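PDB 5CDD: structural polyprotein, VP2 from Israeli acute paralysis virus, which is one piece of a longer structural polyprotein and probably serves as a jelly-roll capsid protein, present in several copies in each pentamer. Local coordinates for residues Val46-Leu51 with Gln156-Pro161; Val77-Asn82 with Ile179-Trp184; Leu81-Phe86 with Asp125-Asn130. All coordinates share one frame; numbering follows the deposited sequence.

Interaction 1 (Val46-Leu51 with Gln156-Pro161); sequences VRSWTL and QLYLFP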
loop_
_atom_site.group_PDB
_atom_site.type_symbol
_atom_site.label_atom_id
_atom_site.label_comp_id
_atom_site.label_asym_id
_atom_site.label_seq_id
_atom_site.Cartn_x
_atom_site.Cartn_y
_atom_site.Cartn_z
ATOM N N VAL C 46 18.956 -16.483 -65.620
ATOM C CA VAL C 46 19.389 -17.634 -66.401
ATOM C C VAL C 46 18.280 -18.675 -66.472
ATOM O O VAL C 46 18.118 -19.361 -67.482
ATOM C CB VAL C 46 20.636 -18.288 -65.775
ATOM C CG1 VAL C 46 21.012 -19.544 -66.545
ATOM C CG2 VAL C 46 21.787 -17.301 -65.775
ATOM N N ARG C 47 17.519 -18.787 -65.389
ATOM C CA ARG C 47 16.425 -19.745 -65.319
ATOM C C ARG C 47 15.616 -19.470 -64.058
ATOM O O ARG C 47 16.141 -18.931 -63.083
ATOM C CB ARG C 47 16.983 -21.173 -65.275
ATOM C CG ARG C 47 15.978 -22.259 -65.635
ATOM C CD ARG C 47 15.529 -22.131 -67.085
ATOM N NE ARG C 47 16.659 -22.138 -68.014
ATOM C CZ ARG C 47 17.445 -23.188 -68.240
ATOM N NH1 ARG C 47 17.227 -24.332 -67.604
ATOM N NH2 ARG C 47 18.453 -23.093 -69.098
ATOM N N SER C 48 14.337 -19.830 -64.083
ATOM C CA SER C 48 13.467 -19.628 -62.930
ATOM C C SER C 48 12.548 -20.824 -62.751
ATOM O O SER C 48 12.228 -21.525 -63.712
ATOM C CB SER C 48 12.629 -18.361 -63.100
ATOM O OG SER C 48 11.754 -18.473 -64.207
ATOM N N TRP C 49 12.119 -21.049 -61.516
ATOM C CA TRP C 49 11.244 -22.169 -61.201
ATOM C C TRP C 49 10.121 -21.742 -60.268
ATOM O O TRP C 49 10.357 -21.061 -59.270
ATOM C CB TRP C 49 12.054 -23.282 -60.536
ATOM C CG TRP C 49 13.171 -23.797 -61.382
ATOM C CD1 TRP C 49 13.096 -24.765 -62.342
ATOM C CD2 TRP C 49 14.533 -23.356 -61.363
ATOM N NE1 TRP C 49 14.327 -24.956 -62.923
ATOM C CE2 TRP C 49 15.228 -24.105 -62.340
ATOM C CE3 TRP C 49 15.236 -22.400 -60.616
ATOM C CZ2 TRP C 49 16.593 -23.927 -62.591
ATOM C CZ3 TRP C 49 16.594 -22.224 -60.866
ATOM C CH2 TRP C 49 17.257 -22.986 -61.846
ATOM N N THR C 50 8.897 -22.136 -60.606
ATOM C CA THR C 50 7.749 -21.817 -59.773
ATOM C C THR C 50 7.512 -23.017 -58.869
ATOM O O THR C 50 7.099 -24.087 -59.312
ATOM C CB THR C 50 6.482 -21.535 -60.607
ATOM O OG1 THR C 50 5.363 -21.324 -59.729
ATOM C CG2 THR C 50 6.198 -22.686 -61.556
ATOM N N LEU C 51 7.802 -22.829 -57.588
ATOM C CA LEU C 51 7.643 -23.892 -56.605
ATOM C C LEU C 51 6.343 -23.770 -55.821
ATOM O O LEU C 51 5.779 -22.682 -55.704
ATOM C CB LEU C 51 8.835 -23.878 -55.658
ATOM C CG LEU C 51 10.170 -24.074 -56.367
ATOM C CD1 LEU C 51 11.316 -23.712 -55.449
ATOM C CD2 LEU C 51 10.289 -25.517 -56.818
ATOM N N GLN C 156 9.001 -18.321 -55.774
ATOM C CA GLN C 156 9.683 -18.337 -57.062
ATOM C C GLN C 156 11.187 -18.425 -56.852
ATOM O O GLN C 156 11.751 -17.690 -56.042
ATOM C CB GLN C 156 9.361 -17.068 -57.854
ATOM C CG GLN C 156 7.883 -16.856 -58.114
ATOM C CD GLN C 156 7.249 -18.038 -58.809
ATOM O OE1 GLN C 156 7.696 -18.457 -59.876
ATOM N NE2 GLN C 156 6.199 -18.586 -58.208
ATOM N N LEU C 157 11.835 -19.328 -57.579
ATOM C CA LEU C 157 13.277 -19.502 -57.473
ATOM C C LEU C 157 13.951 -18.912 -58.709
ATOM O O LEU C 157 13.499 -19.133 -59.833
ATOM C CB LEU C 157 13.621 -20.986 -57.341
ATOM C CG LEU C 157 15.094 -21.327 -57.110
ATOM C CD1 LEU C 157 15.607 -20.595 -55.880
ATOM C CD2 LEU C 157 15.245 -22.828 -56.944
ATOM N N TYR C 158 15.029 -18.165 -58.498
ATOM C CA TYR C 158 15.746 -17.528 -59.598
ATOM C C TYR C 158 17.255 -17.765 -59.553
ATOM O O TYR C 158 17.841 -17.922 -58.481
ATOM C CB TYR C 158 15.486 -16.018 -59.580
ATOM C CG TYR C 158 14.055 -15.612 -59.867
ATOM C CD1 TYR C 158 13.526 -15.715 -61.152
ATOM C CD2 TYR C 158 13.232 -15.121 -58.853
ATOM C CE1 TYR C 158 12.211 -15.337 -61.424
ATOM C CE2 TYR C 158 11.915 -14.742 -59.112
ATOM C CZ TYR C 158 11.412 -14.852 -60.400
ATOM O OH TYR C 158 10.112 -14.481 -60.668
ATOM N N LEU C 159 17.873 -17.790 -60.732
ATOM C CA LEU C 159 19.317 -17.967 -60.861
ATOM C C LEU C 159 19.842 -16.773 -61.658
ATOM O O LEU C 159 19.661 -16.697 -62.874
ATOM C CB LEU C 159 19.643 -19.270 -61.592
ATOM C CG LEU C 159 21.133 -19.573 -61.779
ATOM C CD1 LEU C 159 21.826 -19.645 -60.428
ATOM C CD2 LEU C 159 21.294 -20.883 -62.528
ATOM N N PHE C 160 20.485 -15.842 -60.960
ATOM C CA PHE C 160 21.013 -14.630 -61.578
ATOM C C PHE C 160 22.532 -14.619 -61.712
ATOM O O PHE C 160 23.246 -15.175 -60.876
ATOM C CB PHE C 160 20.614 -13.405 -60.752
ATOM C CG PHE C 160 19.133 -13.193 -60.633
ATOM C CD1 PHE C 160 18.391 -12.736 -61.718
ATOM C CD2 PHE C 160 18.485 -13.413 -59.421
ATOM C CE1 PHE C 160 17.022 -12.498 -61.596
ATOM C CE2 PHE C 160 17.120 -13.178 -59.288
ATOM C CZ PHE C 160 16.386 -12.719 -60.378
ATOM N N PRO C 161 23.043 -13.990 -62.782
ATOM C CA PRO C 161 24.490 -13.902 -63.005
ATOM C C PRO C 161 24.979 -12.592 -62.379
ATOM O O PRO C 161 24.635 -11.511 -62.858
ATOM C CB PRO C 161 24.612 -13.871 -64.533
ATOM C CG PRO C 161 23.266 -14.353 -65.034
ATOM C CD PRO C 161 22.322 -13.754 -64.042
#
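Trp49 and Leu157 form a hydrogen-bonded pair between two antiparallel strands, 47-51 and 155-161, which lie side by side near the centre of the chain. Their backbones are joined in both directions: Trp49 N donates to Leu157 O at 2.9 Å, and Leu157 N returns a nearly straight bond to Trp49 O at 2.8 Å (175°). Toward the start of 46-51, Val46 N reaches Leu159 O, again at 2.8 Å, and the CG2 branch of Val46 packs against CG of the Pro161 ring. On the face carrying Trp49, Leu157 and Leu159, the isobutyl group of Leu157 approaches the six-membered part of the indole obliquely, its CG 3.7 Å from Trp49 CE3, while Arg47 CG rests over one face of the same ring near its rim. The guanidinium of Arg47 turns away to a salt bridge with Asp16 of strand 13-18. In the jelly roll of picornavirus-like capsid proteins these strands correspond to C and H of the CHEF sheet; the indole points across the sandwich to Val181 and Met183 of the facing BIDG sheet. The other face carries Ser48, Thr50, Gln156 and Tyr158. Here Ser48 CB approaches Tyr158 CD1, and Thr50 and Gln156 run alongside one another, pointing the same way. Thr50 OG1 stands anti to its backbone N (chi1 176°) and accepts from Gln156 NE2 at 3.2 Å, a bond of 162° lying in the amide plane. Asp153 is a second, weak partner of Thr50 OG1.

Interaction 2 (Val77-Asn82 with Ile179-Trp184); sequences VKLVLN and ISVYMW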
loop_
_atom_site.group_PDB
_atom_site.type_symbol
_atom_site.label_atom_id
_atom_site.label_comp_id
_atom_site.label_asym_id
_atom_site.label_seq_id
_atom_site.Cartn_x
_atom_site.Cartn_y
_atom_site.Cartn_z
ATOM N N VAL C 77 17.020 -27.484 -52.470
ATOM C CA VAL C 77 17.661 -27.255 -53.759
ATOM C C VAL C 77 19.166 -27.475 -53.695
ATOM O O VAL C 77 19.820 -27.103 -52.719
ATOM C CB VAL C 77 17.407 -25.819 -54.264
ATOM C CG1 VAL C 77 18.048 -25.626 -55.626
ATOM C CG2 VAL C 77 15.915 -25.548 -54.335
ATOM N N LYS C 78 19.710 -28.085 -54.743
ATOM C CA LYS C 78 21.141 -28.340 -54.821
ATOM C C LYS C 78 21.638 -28.169 -56.248
ATOM O O LYS C 78 21.083 -28.747 -57.183
ATOM C CB LYS C 78 21.470 -29.752 -54.336
ATOM C CG LYS C 78 22.956 -30.064 -54.368
ATOM C CD LYS C 78 23.265 -31.404 -53.735
ATOM C CE LYS C 78 24.766 -31.638 -53.669
ATOM N NZ LYS C 78 25.102 -32.912 -52.972
ATOM N N LEU C 79 22.680 -27.363 -56.410
ATOM C CA LEU C 79 23.259 -27.125 -57.722
ATOM C C LEU C 79 24.618 -27.802 -57.798
ATOM O O LEU C 79 25.510 -27.497 -57.010
ATOM C CB LEU C 79 23.437 -25.625 -57.973
ATOM C CG LEU C 79 22.209 -24.718 -57.912
ATOM C CD1 LEU C 79 22.624 -23.300 -58.267
ATOM C CD2 LEU C 79 21.143 -25.211 -58.871
ATOM N N VAL C 80 24.767 -28.732 -58.735
ATOM C CA VAL C 80 26.037 -29.422 -58.912
ATOM C C VAL C 80 26.736 -28.794 -60.110
ATOM O O VAL C 80 26.281 -28.910 -61.249
ATOM C CB VAL C 80 25.838 -30.926 -59.163
ATOM C CG1 VAL C 80 27.186 -31.597 -59.368
ATOM C CG2 VAL C 80 25.110 -31.553 -57.983
ATOM N N LEU C 81 27.844 -28.118 -59.836
ATOM C CA LEU C 81 28.606 -27.438 -60.871
ATOM C C LEU C 81 29.680 -28.315 -61.506
ATOM O O LEU C 81 30.344 -29.105 -60.833
ATOM C CB LEU C 81 29.243 -26.178 -60.286
ATOM C CG LEU C 81 29.976 -25.254 -61.258
ATOM C CD1 LEU C 81 29.006 -24.734 -62.309
ATOM C CD2 LEU C 81 30.589 -24.101 -60.481
ATOM N N ASN C 82 29.842 -28.157 -62.815
ATOM C CA ASN C 82 30.826 -28.910 -63.581
ATOM C C ASN C 82 31.525 -27.955 -64.544
ATOM O O ASN C 82 31.185 -27.901 -65.719
ATOM C CB ASN C 82 30.127 -30.022 -64.367
ATOM C CG ASN C 82 31.064 -30.750 -65.309
ATOM O OD1 ASN C 82 32.123 -31.227 -64.902
ATOM N ND2 ASN C 82 30.675 -30.845 -66.578
ATOM N N ILE C 179 25.550 -27.070 -65.486
ATOM C CA ILE C 179 25.175 -27.202 -64.089
ATOM C C ILE C 179 24.038 -28.236 -63.981
ATOM O O ILE C 179 23.388 -28.551 -64.977
ATOM C CB ILE C 179 24.660 -25.917 -63.373
ATOM C CG1 ILE C 179 25.619 -24.753 -63.630
ATOM C CG2 ILE C 179 24.560 -26.157 -61.865
ATOM C CD1 ILE C 179 25.182 -23.450 -62.984
ATOM N N SER C 180 23.808 -28.766 -62.785
ATOM C CA SER C 180 22.742 -29.738 -62.586
ATOM C C SER C 180 21.898 -29.294 -61.406
ATOM O O SER C 180 22.383 -29.209 -60.276
ATOM C CB SER C 180 23.320 -31.130 -62.335
ATOM O OG SER C 180 23.954 -31.621 -63.502
ATOM N N VAL C 181 20.634 -28.996 -61.679
ATOM C CA VAL C 181 19.716 -28.549 -60.646
ATOM C C VAL C 181 18.893 -29.704 -60.091
ATOM O O VAL C 181 18.092 -30.307 -60.803
ATOM C CB VAL C 181 18.754 -27.481 -61.192
ATOM C CG1 VAL C 181 17.839 -27.003 -60.096
ATOM C CG2 VAL C 181 19.538 -26.317 -61.755
ATOM N N TYR C 182 19.101 -30.005 -58.814
ATOM C CA TYR C 182 18.371 -31.075 -58.144
ATOM C C TYR C 182 17.436 -30.488 -57.098
ATOM O O TYR C 182 17.766 -29.499 -56.445
ATOM C CB TYR C 182 19.345 -32.043 -57.470
ATOM C CG TYR C 182 20.204 -32.815 -58.436
ATOM C CD1 TYR C 182 19.677 -33.868 -59.181
ATOM C CD2 TYR C 182 21.543 -32.482 -58.620
ATOM C CE1 TYR C 182 20.464 -34.574 -60.089
ATOM C CE2 TYR C 182 22.342 -33.177 -59.524
ATOM C CZ TYR C 182 21.796 -34.222 -60.255
ATOM O OH TYR C 182 22.585 -34.912 -61.148
ATOM N N MET C 183 16.269 -31.099 -56.943
ATOM C CA MET C 183 15.298 -30.631 -55.966
ATOM C C MET C 183 14.521 -31.782 -55.343
ATOM O O MET C 183 14.408 -32.860 -55.929
ATOM C CB MET C 183 14.317 -29.649 -56.611
ATOM C CG MET C 183 14.896 -28.277 -56.897
ATOM S SD MET C 183 13.657 -27.160 -57.587
ATOM C CE MET C 183 14.403 -26.740 -59.153
ATOM N N TRP C 184 13.991 -31.539 -54.150
ATOM C CA TRP C 184 13.205 -32.528 -53.427
ATOM C C TRP C 184 12.538 -31.841 -52.245
ATOM O O TRP C 184 12.804 -30.671 -51.975
ATOM C CB TRP C 184 14.094 -33.685 -52.960
ATOM C CG TRP C 184 15.140 -33.320 -51.952
ATOM C CD1 TRP C 184 15.031 -33.391 -50.594
ATOM C CD2 TRP C 184 16.474 -32.873 -52.224
ATOM N NE1 TRP C 184 16.215 -33.025 -50.002
ATOM C CE2 TRP C 184 17.119 -32.701 -50.980
ATOM C CE3 TRP C 184 17.188 -32.602 -53.399
ATOM C CZ2 TRP C 184 18.448 -32.272 -50.876
ATOM C CZ3 TRP C 184 18.510 -32.174 -53.296
ATOM C CH2 TRP C 184 19.124 -32.014 -52.041
#
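In Leu79 CG stands anti to the carbonyl carbon (chi1 -58°), as does CG2 in Val181, which puts each of these atoms beside its own backbone N. The chi2 of Leu79 (-177°) turns CD1 anti to CA, and the other methyl, CD2, lies 3.5 Å from Val181 CG2, the two side chains running side by side and pointing the same way. On this face Val77 CG2 meets Met183 CG at 3.9 Å, and Leu81 CD1 lies 3.6 Å from Ile179 CG1. The reverse face is more polar. At Trp184, chi1 of 65° sets CG between the backbone N and the carbonyl carbon, and the six-membered ring presents its edge to Lys78 CB, 4.0 Å from CZ3. Val80 CG2 likewise meets the Tyr182 ring at its edge, 3.6 Å from CE2. Two reciprocal backbone pairs hold the strands in antiparallel register: Lys78 with Tyr182, where Tyr182 N donates to Lys78 O at 2.9 Å, and Val80 with Ser180. Both strands belong to the BIDG sheet of the jelly roll. Strand 13-18 flanks 179-186 on one side and strand 131-146 flanks 68-81 on the other, while strand 47-51 of the facing sheet packs on the apolar face, Leu51 resting on Met183.

Interaction 3 (Leu81-Phe86 with Asp125-Asn130); sequences LNANPF and DFQLDN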
loop_
_atom_site.group_PDB
_atom_site.type_symbol
_atom_site.label_atom_id
_atom_site.label_comp_id
_atom_site.label_asym_id
_atom_site.label_seq_id
_atom_site.Cartn_x
_atom_site.Cartn_y
_atom_site.Cartn_z
ATOM N N LEU C 81 27.844 -28.118 -59.836
ATOM C CA LEU C 81 28.606 -27.438 -60.871
ATOM C C LEU C 81 29.680 -28.315 -61.506
ATOM O O LEU C 81 30.344 -29.105 -60.833
ATOM C CB LEU C 81 29.243 -26.178 -60.286
ATOM C CG LEU C 81 29.976 -25.254 -61.258
ATOM C CD1 LEU C 81 29.006 -24.734 -62.309
ATOM C CD2 LEU C 81 30.589 -24.101 -60.481
ATOM N N ASN C 82 29.842 -28.157 -62.815
ATOM C CA ASN C 82 30.826 -28.910 -63.581
ATOM C C ASN C 82 31.525 -27.955 -64.544
ATOM O O ASN C 82 31.185 -27.901 -65.719
ATOM C CB ASN C 82 30.127 -30.022 -64.367
ATOM C CG ASN C 82 31.064 -30.750 -65.309
ATOM O OD1 ASN C 82 32.123 -31.227 -64.902
ATOM N ND2 ASN C 82 30.675 -30.845 -66.578
ATOM N N ALA C 83 32.507 -27.207 -64.055
ATOM C CA ALA C 83 33.200 -26.248 -64.911
ATOM C C ALA C 83 34.639 -26.620 -65.240
ATOM O O ALA C 83 35.256 -27.444 -64.562
ATOM C CB ALA C 83 33.158 -24.863 -64.270
ATOM N N ASN C 84 35.166 -26.006 -66.297
ATOM C CA ASN C 84 36.543 -26.245 -66.704
ATOM C C ASN C 84 37.392 -25.134 -66.088
ATOM O O ASN C 84 36.908 -24.023 -65.866
ATOM C CB ASN C 84 36.667 -26.248 -68.232
ATOM C CG ASN C 84 36.428 -24.886 -68.843
ATOM O OD1 ASN C 84 37.204 -23.955 -68.630
ATOM N ND2 ASN C 84 35.352 -24.761 -69.609
ATOM N N PRO C 85 38.669 -25.423 -65.800
ATOM C CA PRO C 85 39.614 -24.478 -65.198
ATOM C C PRO C 85 39.806 -23.138 -65.905
ATOM O O PRO C 85 40.492 -22.258 -65.382
ATOM C CB PRO C 85 40.915 -25.278 -65.154
ATOM C CG PRO C 85 40.441 -26.688 -65.022
ATOM C CD PRO C 85 39.312 -26.731 -66.014
ATOM N N PHE C 86 39.199 -22.968 -67.074
ATOM C CA PHE C 86 39.372 -21.732 -67.831
ATOM C C PHE C 86 38.196 -20.762 -67.815
ATOM O O PHE C 86 38.316 -19.632 -68.291
ATOM C CB PHE C 86 39.744 -22.076 -69.275
ATOM C CG PHE C 86 40.893 -23.040 -69.381
ATOM C CD1 PHE C 86 42.155 -22.692 -68.908
ATOM C CD2 PHE C 86 40.702 -24.313 -69.906
ATOM C CE1 PHE C 86 43.212 -23.599 -68.955
ATOM C CE2 PHE C 86 41.753 -25.229 -69.958
ATOM C CZ PHE C 86 43.011 -24.869 -69.479
ATOM N N ASP C 125 30.439 -19.751 -57.186
ATOM C CA ASP C 125 31.636 -19.384 -57.939
ATOM C C ASP C 125 32.088 -20.608 -58.728
ATOM O O ASP C 125 32.288 -21.679 -58.155
ATOM C CB ASP C 125 32.752 -18.936 -56.989
ATOM C CG ASP C 125 33.932 -18.316 -57.721
ATOM O OD1 ASP C 125 34.496 -18.976 -58.620
ATOM O OD2 ASP C 125 34.299 -17.167 -57.397
ATOM N N PHE C 126 32.251 -20.447 -60.039
ATOM C CA PHE C 126 32.654 -21.551 -60.903
ATOM C C PHE C 126 33.985 -22.208 -60.558
ATOM O O PHE C 126 34.147 -23.416 -60.731
ATOM C CB PHE C 126 32.688 -21.098 -62.364
ATOM C CG PHE C 126 31.357 -20.647 -62.891
ATOM C CD1 PHE C 126 30.185 -21.288 -62.502
ATOM C CD2 PHE C 126 31.276 -19.598 -63.799
ATOM C CE1 PHE C 126 28.950 -20.892 -63.011
ATOM C CE2 PHE C 126 30.045 -19.194 -64.316
ATOM C CZ PHE C 126 28.881 -19.843 -63.921
ATOM N N GLN C 127 34.934 -21.420 -60.068
ATOM C CA GLN C 127 36.245 -21.957 -59.728
ATOM C C GLN C 127 36.424 -22.282 -58.248
ATOM O O GLN C 127 37.515 -22.657 -57.822
ATOM C CB GLN C 127 37.335 -20.980 -60.175
ATOM C CG GLN C 127 38.266 -21.527 -61.252
ATOM C CD GLN C 127 37.530 -21.958 -62.509
ATOM O OE1 GLN C 127 36.770 -22.928 -62.500
ATOM N NE2 GLN C 127 37.752 -21.234 -63.597
ATOM N N LEU C 128 35.358 -22.150 -57.465
ATOM C CA LEU C 128 35.445 -22.429 -56.035
ATOM C C LEU C 128 34.473 -23.493 -55.551
ATOM O O LEU C 128 34.845 -24.374 -54.778
ATOM C CB LEU C 128 35.215 -21.149 -55.230
ATOM C CG LEU C 128 36.295 -20.067 -55.283
ATOM C CD1 LEU C 128 35.837 -18.857 -54.492
ATOM C CD2 LEU C 128 37.596 -20.610 -54.719
ATOM N N ASP C 129 33.227 -23.410 -56.005
ATOM C CA ASP C 129 32.198 -24.354 -55.584
ATOM C C ASP C 129 31.951 -25.490 -56.567
ATOM O O ASP C 129 31.881 -25.276 -57.776
ATOM C CB ASP C 129 30.883 -23.606 -55.343
ATOM C CG ASP C 129 31.037 -22.451 -54.372
ATOM O OD1 ASP C 129 31.381 -22.700 -53.196
ATOM O OD2 ASP C 129 30.818 -21.292 -54.785
ATOM N N ASN C 130 31.821 -26.701 -56.034
ATOM C CA ASN C 130 31.542 -27.873 -56.854
ATOM C C ASN C 130 30.040 -28.103 -56.798
ATOM O O ASN C 130 29.468 -28.796 -57.640
ATOM C CB ASN C 130 32.279 -29.100 -56.314
ATOM C CG ASN C 130 33.770 -29.052 -56.584
ATOM O OD1 ASN C 130 34.517 -29.937 -56.165
ATOM N ND2 ASN C 130 34.214 -28.018 -57.292
#
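Leu81 is enclosed by Phe126, Asp129 and Asn130 where the loop leaving strand 68-81 meets the turn between strands 121-125 and 131-146, the DE and FG connections of the jelly roll. Its CB passes beside two backbone oxygens, Asn130 O at 3.7 Å and Asp129 O slightly farther off. CG, anti to the backbone N (chi1 -174°), carries the chain onward to Phe126; the two side chains cross at about a right angle. There the methyls divide. CD1 lies 3.6 Å from Phe126 CD1, whereas CD2 sits in the plane of the ring at its edge, 3.5 Å from the same Phe126 CD1, and also packs on Phe126 CA and Asp129 O. The backbone of Leu81 is held as well: its N donates to Asn130 O at 2.8 Å, from above the carbonyl plane. Farther along, Ala83 CB packs on Phe126 CB, and the bent Gln127 side chain lays its amide near Asn84 O and Pro85 O without a hydrogen bond to either; NE2 bonds weakly to Val87 O. Both segments are shaped by Asx turns. Asn84 OD1 accepts from Phe86 N at 2.7 Å, and Asp125 OD1 from Gln127 N at 2.9 Å. Asp129 OD2 turns its anti lone pair to Asp125 N in a nearly straight bond (177°), and Asp125 OD2 forms a salt bridge with Arg90. Beyond the subunit, the Phe86 ring meets that of Phe148 in another chain of the structural polyprotein. The join thus rests mainly on van der Waals packing of Leu81 and Ala83, with one backbone hydrogen bond; the backbone donors to Asp125 and Asp129, with the Arg90 charge beside Asp125, would be expected to favour ionised carboxylates.

Interactions 1 and 2 lie in the two facing sheets of the jelly roll, their centres about 12 Å apart, and meet through the hydrophobic layer between them: Trp49 CZ2 is 3.9 Å from Val181 CG2, Leu51 CD2 3.8 Å from Met183 SD, and Leu157 CD2 3.8 Å from Val77 CG2. Interaction 3 continues directly from interaction 2, sharing Leu81 and Asn82 where the strand runs into its loop, and Leu81 takes part in both contacts. Interactions 1 and 3 do not touch: their centres are about 20 Å and their nearest atoms about 7 Å apart. Of the three, interaction 3 is the one in reach of another chain, which meets the loops at the end of the sandwich.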